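Local coordinates for protein oligogalacturonate lyase (Vibrio parahaemolyticus RIMD 2210633, PDB 3C5M) that probably cleaves oligogalacturonides as a manganese-binding lyase built on a seven-bladed beta-propeller, at residues A[9-14]-A[63-68]; A[13-16]-A[21-24]; A[356-359]-A[364-367]. All blocks are in the same frame, centred on the assembly; numbering follows the deposited sequence.

All three contacts lie in the part of the seven-bladed propeller where strands from near both ends of the chain share a sheet, closing the ring. Contacts 2 and 3 are the outer and inner hairpins of that sheet, built from 12-15 and 22-25 near the N-terminus and from 357-358, 364-369 and 376-381 near the C-terminus. Contact 1 ties the start of the outer hairpin to the adjacent blade. It shares T13 and F14 with contact 2 and touches it where F11 CB lies 4.1 Å from T24 OG1. The three centres are about 14 Å from one another. Contact 3 is nearest the metal: the P356 side chain is about 8 Å from the manganese ion, while contacts 1 and 2 lie farther out.

Contact 1 (A[9-14]-A[63-68]); sequences LNFETF and YLLNLE
F11 and L9 reach from 9-14 to the side chain of L65, and F11 also meets the backbone of L67. The two backbones stay far apart, the nearest CA atoms being those of L9 and L65 at 9.0 Å, and the gap is bridged by side chains reaching out from 9-14, met by the L65 side chain and the L67 carbonyl. The F11 side chain starts at CB beside T24, in strand 22-25, which pairs with the strand following F11. CG stands anti to the carbonyl carbon (chi1 -69°), which sends the ring across toward 63-68. On one side of the ring CE1 comes 3.5 Å from L67 O; this carbonyl oxygen lies near the ring plane, at the edge. At the far end CZ meets L65 CD2 at 3.8 Å. Around the corner CE2 touches the same methyl at 4.1 Å, an approach oblique to the ring.

In the propeller this is a junction between blades. Strand 61-66 belongs to the blade that has 6-8 as an edge strand; residues 9-11 then cross over, and the chain becomes strand 12-15 at the outer edge of the adjacent blade.

The second methyl of L65 serves L9: L9 CD1 and L65 CD1 meet at 3.6 Å, with the two side chains running at a slant to each other. L65 extends with CG anti to its backbone N (chi1 176°), placing its fork between L9 and F11. Within its own blade it touches F52 and A72. The CB of L67 points away and its side chain packs on L50; its carbonyl faces F11. F11 also touches L26 and, in the blade of L65, Q70.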
loop_
_atom_site.group_PDB
_atom_site.type_symbol
_atom_site.label_atom_id
_atom_site.label_comp_id
_atom_site.label_asym_id
_atom_site.label_seq_id
_atom_site.Cartn_x
_atom_site.Cartn_y
_atom_site.Cartn_z
ATOM N N LEU A 9 -15.269 18.586 9.206
ATOM C CA LEU A 9 -13.973 19.104 8.771
ATOM C C LEU A 9 -14.078 20.287 7.827
ATOM O O LEU A 9 -15.132 20.535 7.242
ATOM C CB LEU A 9 -13.175 17.991 8.077
ATOM C CG LEU A 9 -13.006 16.679 8.842
ATOM C CD1 LEU A 9 -12.280 15.679 7.971
ATOM C CD2 LEU A 9 -12.238 16.927 10.135
ATOM N N ASN A 10 -12.967 21.006 7.682
ATOM C CA ASN A 10 -12.877 22.171 6.794
ATOM C C ASN A 10 -11.927 21.846 5.654
ATOM O O ASN A 10 -10.789 21.445 5.893
ATOM C CB ASN A 10 -12.340 23.380 7.565
ATOM C CG ASN A 10 -13.422 24.103 8.335
ATOM O OD1 ASN A 10 -14.366 23.484 8.834
ATOM N ND2 ASN A 10 -13.291 25.415 8.446
ATOM N N PHE A 11 -12.379 22.005 4.416
ATOM C CA PHE A 11 -11.500 21.719 3.287
ATOM C C PHE A 11 -10.897 23.016 2.766
ATOM O O PHE A 11 -11.611 23.922 2.335
ATOM C CB PHE A 11 -12.269 21.011 2.166
ATOM C CG PHE A 11 -12.692 19.602 2.507
ATOM C CD1 PHE A 11 -13.553 18.904 1.670
ATOM C CD2 PHE A 11 -12.232 18.974 3.659
ATOM C CE1 PHE A 11 -13.953 17.613 1.967
ATOM C CE2 PHE A 11 -12.626 17.679 3.966
ATOM C CZ PHE A 11 -13.487 17.000 3.117
ATOM N N GLU A 12 -9.576 23.113 2.820
ATOM C CA GLU A 12 -8.899 24.305 2.349
ATOM C C GLU A 12 -8.113 23.968 1.100
ATOM O O GLU A 12 -7.280 23.065 1.100
ATOM C CB GLU A 12 -7.963 24.850 3.431
ATOM C CG GLU A 12 -7.219 26.121 3.025
ATOM C CD GLU A 12 -6.398 26.716 4.159
ATOM O OE1 GLU A 12 -5.686 27.719 3.926
ATOM O OE2 GLU A 12 -6.467 26.186 5.289
ATOM N N THR A 13 -8.379 24.697 0.028
ATOM C CA THR A 13 -7.691 24.442 -1.223
ATOM C C THR A 13 -6.691 25.546 -1.547
ATOM O O THR A 13 -7.000 26.732 -1.424
ATOM C CB THR A 13 -8.690 24.337 -2.373
ATOM O OG1 THR A 13 -9.717 23.395 -2.030
ATOM C CG2 THR A 13 -7.985 23.899 -3.627
ATOM N N PHE A 14 -5.490 25.152 -1.957
ATOM C CA PHE A 14 -4.462 26.122 -2.316
ATOM C C PHE A 14 -3.828 25.768 -3.660
ATOM O O PHE A 14 -4.006 24.666 -4.167
ATOM C CB PHE A 14 -3.389 26.212 -1.217
ATOM C CG PHE A 14 -2.646 24.929 -0.973
ATOM C CD1 PHE A 14 -3.213 23.908 -0.214
ATOM C CD2 PHE A 14 -1.380 24.733 -1.519
ATOM C CE1 PHE A 14 -2.532 22.707 -0.005
ATOM C CE2 PHE A 14 -0.684 23.530 -1.317
ATOM C CZ PHE A 14 -1.263 22.520 -0.559
ATOM N N TYR A 63 -11.382 6.377 10.269
ATOM C CA TYR A 63 -12.535 7.242 10.031
ATOM C C TYR A 63 -13.020 7.042 8.598
ATOM O O TYR A 63 -12.304 6.490 7.768
ATOM C CB TYR A 63 -12.144 8.711 10.268
ATOM C CG TYR A 63 -11.904 9.062 11.737
ATOM C CD1 TYR A 63 -12.902 9.672 12.502
ATOM C CD2 TYR A 63 -10.697 8.726 12.371
ATOM C CE1 TYR A 63 -12.708 9.937 13.862
ATOM C CE2 TYR A 63 -10.492 8.980 13.731
ATOM C CZ TYR A 63 -11.503 9.586 14.471
ATOM O OH TYR A 63 -11.317 9.814 15.817
ATOM N N LEU A 64 -14.257 7.439 8.331
ATOM C CA LEU A 64 -14.811 7.362 6.989
ATOM C C LEU A 64 -15.226 8.796 6.731
ATOM O O LEU A 64 -16.094 9.321 7.418
ATOM C CB LEU A 64 -16.048 6.459 6.917
ATOM C CG LEU A 64 -16.540 6.234 5.478
ATOM C CD1 LEU A 64 -15.533 5.362 4.752
ATOM C CD2 LEU A 64 -17.910 5.586 5.471
ATOM N N LEU A 65 -14.578 9.434 5.766
ATOM C CA LEU A 65 -14.863 10.815 5.425
ATOM C C LEU A 65 -15.819 10.888 4.255
ATOM O O LEU A 65 -15.669 10.164 3.270
ATOM C CB LEU A 65 -13.566 11.548 5.063
ATOM C CG LEU A 65 -13.699 12.999 4.585
ATOM C CD1 LEU A 65 -14.341 13.835 5.670
ATOM C CD2 LEU A 65 -12.325 13.568 4.221
ATOM N N ASN A 66 -16.804 11.771 4.378
ATOM C CA ASN A 66 -17.795 12.001 3.332
ATOM C C ASN A 66 -17.297 13.244 2.577
ATOM O O ASN A 66 -17.483 14.370 3.025
ATOM C CB ASN A 66 -19.161 12.265 3.977
ATOM C CG ASN A 66 -20.326 12.137 2.992
ATOM O OD1 ASN A 66 -21.465 11.922 3.403
ATOM N ND2 ASN A 66 -20.045 12.281 1.695
ATOM N N LEU A 67 -16.645 13.031 1.445
ATOM C CA LEU A 67 -16.124 14.130 0.658
ATOM C C LEU A 67 -17.147 15.235 0.343
ATOM O O LEU A 67 -16.779 16.407 0.259
ATOM C CB LEU A 67 -15.506 13.588 -0.640
ATOM C CG LEU A 67 -14.046 13.106 -0.585
ATOM C CD1 LEU A 67 -13.713 12.501 0.763
ATOM C CD2 LEU A 67 -13.817 12.102 -1.690
ATOM N N GLU A 68 -18.424 14.892 0.200
ATOM C CA GLU A 68 -19.413 15.913 -0.131
ATOM C C GLU A 68 -20.162 16.494 1.063
ATOM O O GLU A 68 -21.018 17.358 0.912
ATOM C CB GLU A 68 -20.415 15.381 -1.176
ATOM C CG GLU A 68 -21.040 14.037 -0.853
ATOM C CD GLU A 68 -22.103 13.617 -1.872
ATOM O OE1 GLU A 68 -21.781 13.494 -3.077
ATOM O OE2 GLU A 68 -23.271 13.410 -1.468
#

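Contact 2 (A[13-16]-A[21-24]); sequences TFVD and VKVT
Strands 13-15 and 22-24 run antiparallel, 4.5 Å apart at closest axis approach and 150° between directions, with F14 and V23 as the hydrogen-bonded pair. F14 N donates to V23 O (2.7 Å), and V23 N returns a bond to F14 O (2.9 Å). Toward the turn D16 N gives V21 O a third, at 3.0 Å and nearly straight (175°).

F14 CG sits between its own backbone N and carbonyl carbon (chi1 62°), a rotation that lays the ring back over the partner strand. V23 CB lies over one ring face, 4.0 Å from the centroid, in a CH-pi contact offset toward the rim. V23 CG1 meets F14 CZ at 3.5 Å. On the opposite face of the sheet T13 and T24 pair, with T13 OG1 beside T24 CB; the two hydroxyls do not bond to each other. D16 OD1 accepts the backbone N-H groups of D18 and T19, bracing the connecting turn.

The hairpin thus differs in burial across its faces: V23 is buried against the F14 ring, Y378, A380 and C336, while T13, V15 and K22 on the other face are exposed and T24 partly so; its cohesion comes from backbone bonds and one apolar face.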
loop_
_atom_site.group_PDB
_atom_site.type_symbol
_atom_site.label_atom_id
_atom_site.label_comp_id
_atom_site.label_asym_id
_atom_site.label_seq_id
_atom_site.Cartn_x
_atom_site.Cartn_y
_atom_site.Cartn_z
ATOM N N THR A 13 -8.379 24.697 0.028
ATOM C CA THR A 13 -7.691 24.442 -1.223
ATOM C C THR A 13 -6.691 25.546 -1.547
ATOM O O THR A 13 -7.000 26.732 -1.424
ATOM C CB THR A 13 -8.690 24.337 -2.373
ATOM O OG1 THR A 13 -9.717 23.395 -2.030
ATOM C CG2 THR A 13 -7.985 23.899 -3.627
ATOM N N PHE A 14 -5.490 25.152 -1.957
ATOM C CA PHE A 14 -4.462 26.122 -2.316
ATOM C C PHE A 14 -3.828 25.768 -3.660
ATOM O O PHE A 14 -4.006 24.666 -4.167
ATOM C CB PHE A 14 -3.389 26.212 -1.217
ATOM C CG PHE A 14 -2.646 24.929 -0.973
ATOM C CD1 PHE A 14 -3.213 23.908 -0.214
ATOM C CD2 PHE A 14 -1.380 24.733 -1.519
ATOM C CE1 PHE A 14 -2.532 22.707 -0.005
ATOM C CE2 PHE A 14 -0.684 23.530 -1.317
ATOM C CZ PHE A 14 -1.263 22.520 -0.559
ATOM N N VAL A 15 -3.106 26.711 -4.246
ATOM C CA VAL A 15 -2.469 26.470 -5.530
ATOM C C VAL A 15 -0.979 26.263 -5.353
ATOM O O VAL A 15 -0.317 27.042 -4.675
ATOM C CB VAL A 15 -2.711 27.653 -6.481
ATOM C CG1 VAL A 15 -2.040 27.408 -7.818
ATOM C CG2 VAL A 15 -4.204 27.864 -6.663
ATOM N N ASP A 16 -0.451 25.207 -5.959
ATOM C CA ASP A 16 0.970 24.926 -5.847
ATOM C C ASP A 16 1.751 26.036 -6.541
ATOM O O ASP A 16 1.463 26.386 -7.691
ATOM C CB ASP A 16 1.290 23.576 -6.480
ATOM C CG ASP A 16 2.704 23.137 -6.214
ATOM O OD1 ASP A 16 3.618 23.648 -6.885
ATOM O OD2 ASP A 16 2.898 22.288 -5.317
ATOM N N VAL A 21 -1.088 23.782 -9.959
ATOM C CA VAL A 21 -2.102 22.757 -9.750
ATOM C C VAL A 21 -2.814 22.942 -8.411
ATOM O O VAL A 21 -2.193 23.311 -7.412
ATOM C CB VAL A 21 -1.482 21.353 -9.814
ATOM C CG1 VAL A 21 -2.526 20.318 -9.464
ATOM C CG2 VAL A 21 -0.930 21.098 -11.200
ATOM N N LYS A 22 -4.122 22.709 -8.396
ATOM C CA LYS A 22 -4.888 22.861 -7.163
ATOM C C LYS A 22 -4.707 21.670 -6.230
ATOM O O LYS A 22 -4.684 20.513 -6.661
ATOM C CB LYS A 22 -6.380 23.054 -7.456
ATOM C CG LYS A 22 -6.742 24.446 -7.930
ATOM C CD LYS A 22 -8.239 24.661 -8.025
ATOM C CE LYS A 22 -8.866 23.880 -9.159
ATOM N NZ LYS A 22 -10.348 24.085 -9.201
ATOM N N VAL A 23 -4.568 21.974 -4.948
ATOM C CA VAL A 23 -4.385 20.964 -3.921
ATOM C C VAL A 23 -5.260 21.324 -2.742
ATOM O O VAL A 23 -5.222 22.448 -2.240
ATOM C CB VAL A 23 -2.955 20.915 -3.405
ATOM C CG1 VAL A 23 -2.869 19.914 -2.291
ATOM C CG2 VAL A 23 -2.008 20.561 -4.529
ATOM N N THR A 24 -6.037 20.361 -2.276
ATOM C CA THR A 24 -6.919 20.629 -1.165
ATOM C C THR A 24 -6.629 19.723 0.029
ATOM O O THR A 24 -6.430 18.528 -0.128
ATOM C CB THR A 24 -8.392 20.546 -1.664
ATOM O OG1 THR A 24 -9.271 20.257 -0.571
ATOM C CG2 THR A 24 -8.520 19.520 -2.763
#

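Contact 3 (A[356-359]-A[364-367]); sequences PSFT and GVLF
The innermost hairpin of a propeller blade, beginning directly after the manganese ligand H355, pairs 356-359 with 364-367. S357 and L366 form its antiparallel hydrogen-bonded pair. S357 N donates to L366 O at 3.1 Å, in the carbonyl plane but bent at the hydrogen (143°). The return bond from L366 N to S357 O, at 3.0 Å, is somewhat straighter (156°). Nearer the turn T359 N binds G364 O at 2.9 Å, its donor tilted from the carbonyl plane. S357 O also receives the CA-H of V365, 3.3 Å from V365 CA, so this oxygen takes an N-H and a CA-H from the facing strand.

V365 divides its methyls between two residues of 356-359. CG1, held anti to the backbone N (chi1 170°), packs against P356 CB at 3.8 Å; CG2 meets F358 CE2 at 4.0 Å, approaching the ring at a slant. F358 and V365 are the non-hydrogen-bonded pair and share a sheet face. At the turn end the CB and CG2 of T359 lie against the G364 backbone, where glycine has no side chain of its own.

On the face of S357 and L366 both residues touch R35, and L366 also meets F43. On the face of F358 and V365, F358 packs on L296 and V298 of strand 296-301 in the adjacent blade. P356 also touches V298 and D300 there, and P356 and F367 both reach L322 of strand 321-326. Within its own sheet strand 364-369 pairs next with 376-381, through V365 with A380 and F367 with Y378.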
loop_
_atom_site.group_PDB
_atom_site.type_symbol
_atom_site.label_atom_id
_atom_site.label_comp_id
_atom_site.label_asym_id
_atom_site.label_seq_id
_atom_site.Cartn_x
_atom_site.Cartn_y
_atom_site.Cartn_z
ATOM N N PRO A 356 1.105 8.193 -2.687
ATOM C CA PRO A 356 0.160 8.679 -3.687
ATOM C C PRO A 356 -0.672 7.570 -4.318
ATOM O O PRO A 356 -0.195 6.471 -4.577
ATOM C CB PRO A 356 1.054 9.409 -4.688
ATOM C CG PRO A 356 2.342 8.669 -4.589
ATOM C CD PRO A 356 2.493 8.409 -3.110
ATOM N N SER A 357 -1.936 7.874 -4.543
ATOM C CA SER A 357 -2.861 6.926 -5.116
ATOM C C SER A 357 -3.866 7.736 -5.927
ATOM O O SER A 357 -4.204 8.873 -5.565
ATOM C CB SER A 357 -3.563 6.170 -3.987
ATOM O OG SER A 357 -4.756 5.557 -4.434
ATOM N N PHE A 358 -4.352 7.166 -7.019
ATOM C CA PHE A 358 -5.314 7.887 -7.840
ATOM C C PHE A 358 -6.716 7.808 -7.259
ATOM O O PHE A 358 -7.054 6.863 -6.550
ATOM C CB PHE A 358 -5.325 7.350 -9.278
ATOM C CG PHE A 358 -4.193 7.862 -10.127
ATOM C CD1 PHE A 358 -3.077 7.069 -10.386
ATOM C CD2 PHE A 358 -4.237 9.144 -10.656
ATOM C CE1 PHE A 358 -2.029 7.555 -11.162
ATOM C CE2 PHE A 358 -3.199 9.631 -11.426
ATOM C CZ PHE A 358 -2.095 8.835 -11.679
ATOM N N THR A 359 -7.525 8.815 -7.549
ATOM C CA THR A 359 -8.895 8.846 -7.069
ATOM C C THR A 359 -9.646 7.892 -8.004
ATOM O O THR A 359 -9.192 7.647 -9.122
ATOM C CB THR A 359 -9.461 10.261 -7.178
ATOM O OG1 THR A 359 -10.787 10.279 -6.663
ATOM C CG2 THR A 359 -9.493 10.708 -8.628
ATOM N N GLY A 364 -8.005 13.190 -9.285
ATOM C CA GLY A 364 -7.126 13.643 -8.229
ATOM C C GLY A 364 -6.195 12.576 -7.692
ATOM O O GLY A 364 -6.316 11.402 -8.040
ATOM N N VAL A 365 -5.254 13.003 -6.856
ATOM C CA VAL A 365 -4.295 12.115 -6.239
ATOM C C VAL A 365 -4.321 12.404 -4.751
ATOM O O VAL A 365 -4.139 13.550 -4.326
ATOM C CB VAL A 365 -2.872 12.349 -6.750
ATOM C CG1 VAL A 365 -1.882 11.575 -5.891
ATOM C CG2 VAL A 365 -2.760 11.900 -8.191
ATOM N N LEU A 366 -4.562 11.350 -3.972
ATOM C CA LEU A 366 -4.633 11.417 -2.516
ATOM C C LEU A 366 -3.264 11.074 -2.011
ATOM O O LEU A 366 -2.615 10.190 -2.560
ATOM C CB LEU A 366 -5.618 10.380 -2.000
ATOM C CG LEU A 366 -5.796 10.217 -0.504
ATOM C CD1 LEU A 366 -6.688 11.347 0.026
ATOM C CD2 LEU A 366 -6.452 8.862 -0.218
ATOM N N PHE A 367 -2.823 11.772 -0.968
ATOM C CA PHE A 367 -1.502 11.524 -0.391
ATOM C C PHE A 367 -1.358 12.183 0.968
ATOM O O PHE A 367 -2.156 13.049 1.325
ATOM C CB PHE A 367 -0.410 12.024 -1.340
ATOM C CG PHE A 367 -0.386 13.516 -1.519
ATOM C CD1 PHE A 367 0.362 14.317 -0.670
ATOM C CD2 PHE A 367 -1.091 14.119 -2.543
ATOM C CE1 PHE A 367 0.410 15.697 -0.844
ATOM C CE2 PHE A 367 -1.046 15.503 -2.720
ATOM C CZ PHE A 367 -0.294 16.289 -1.868
#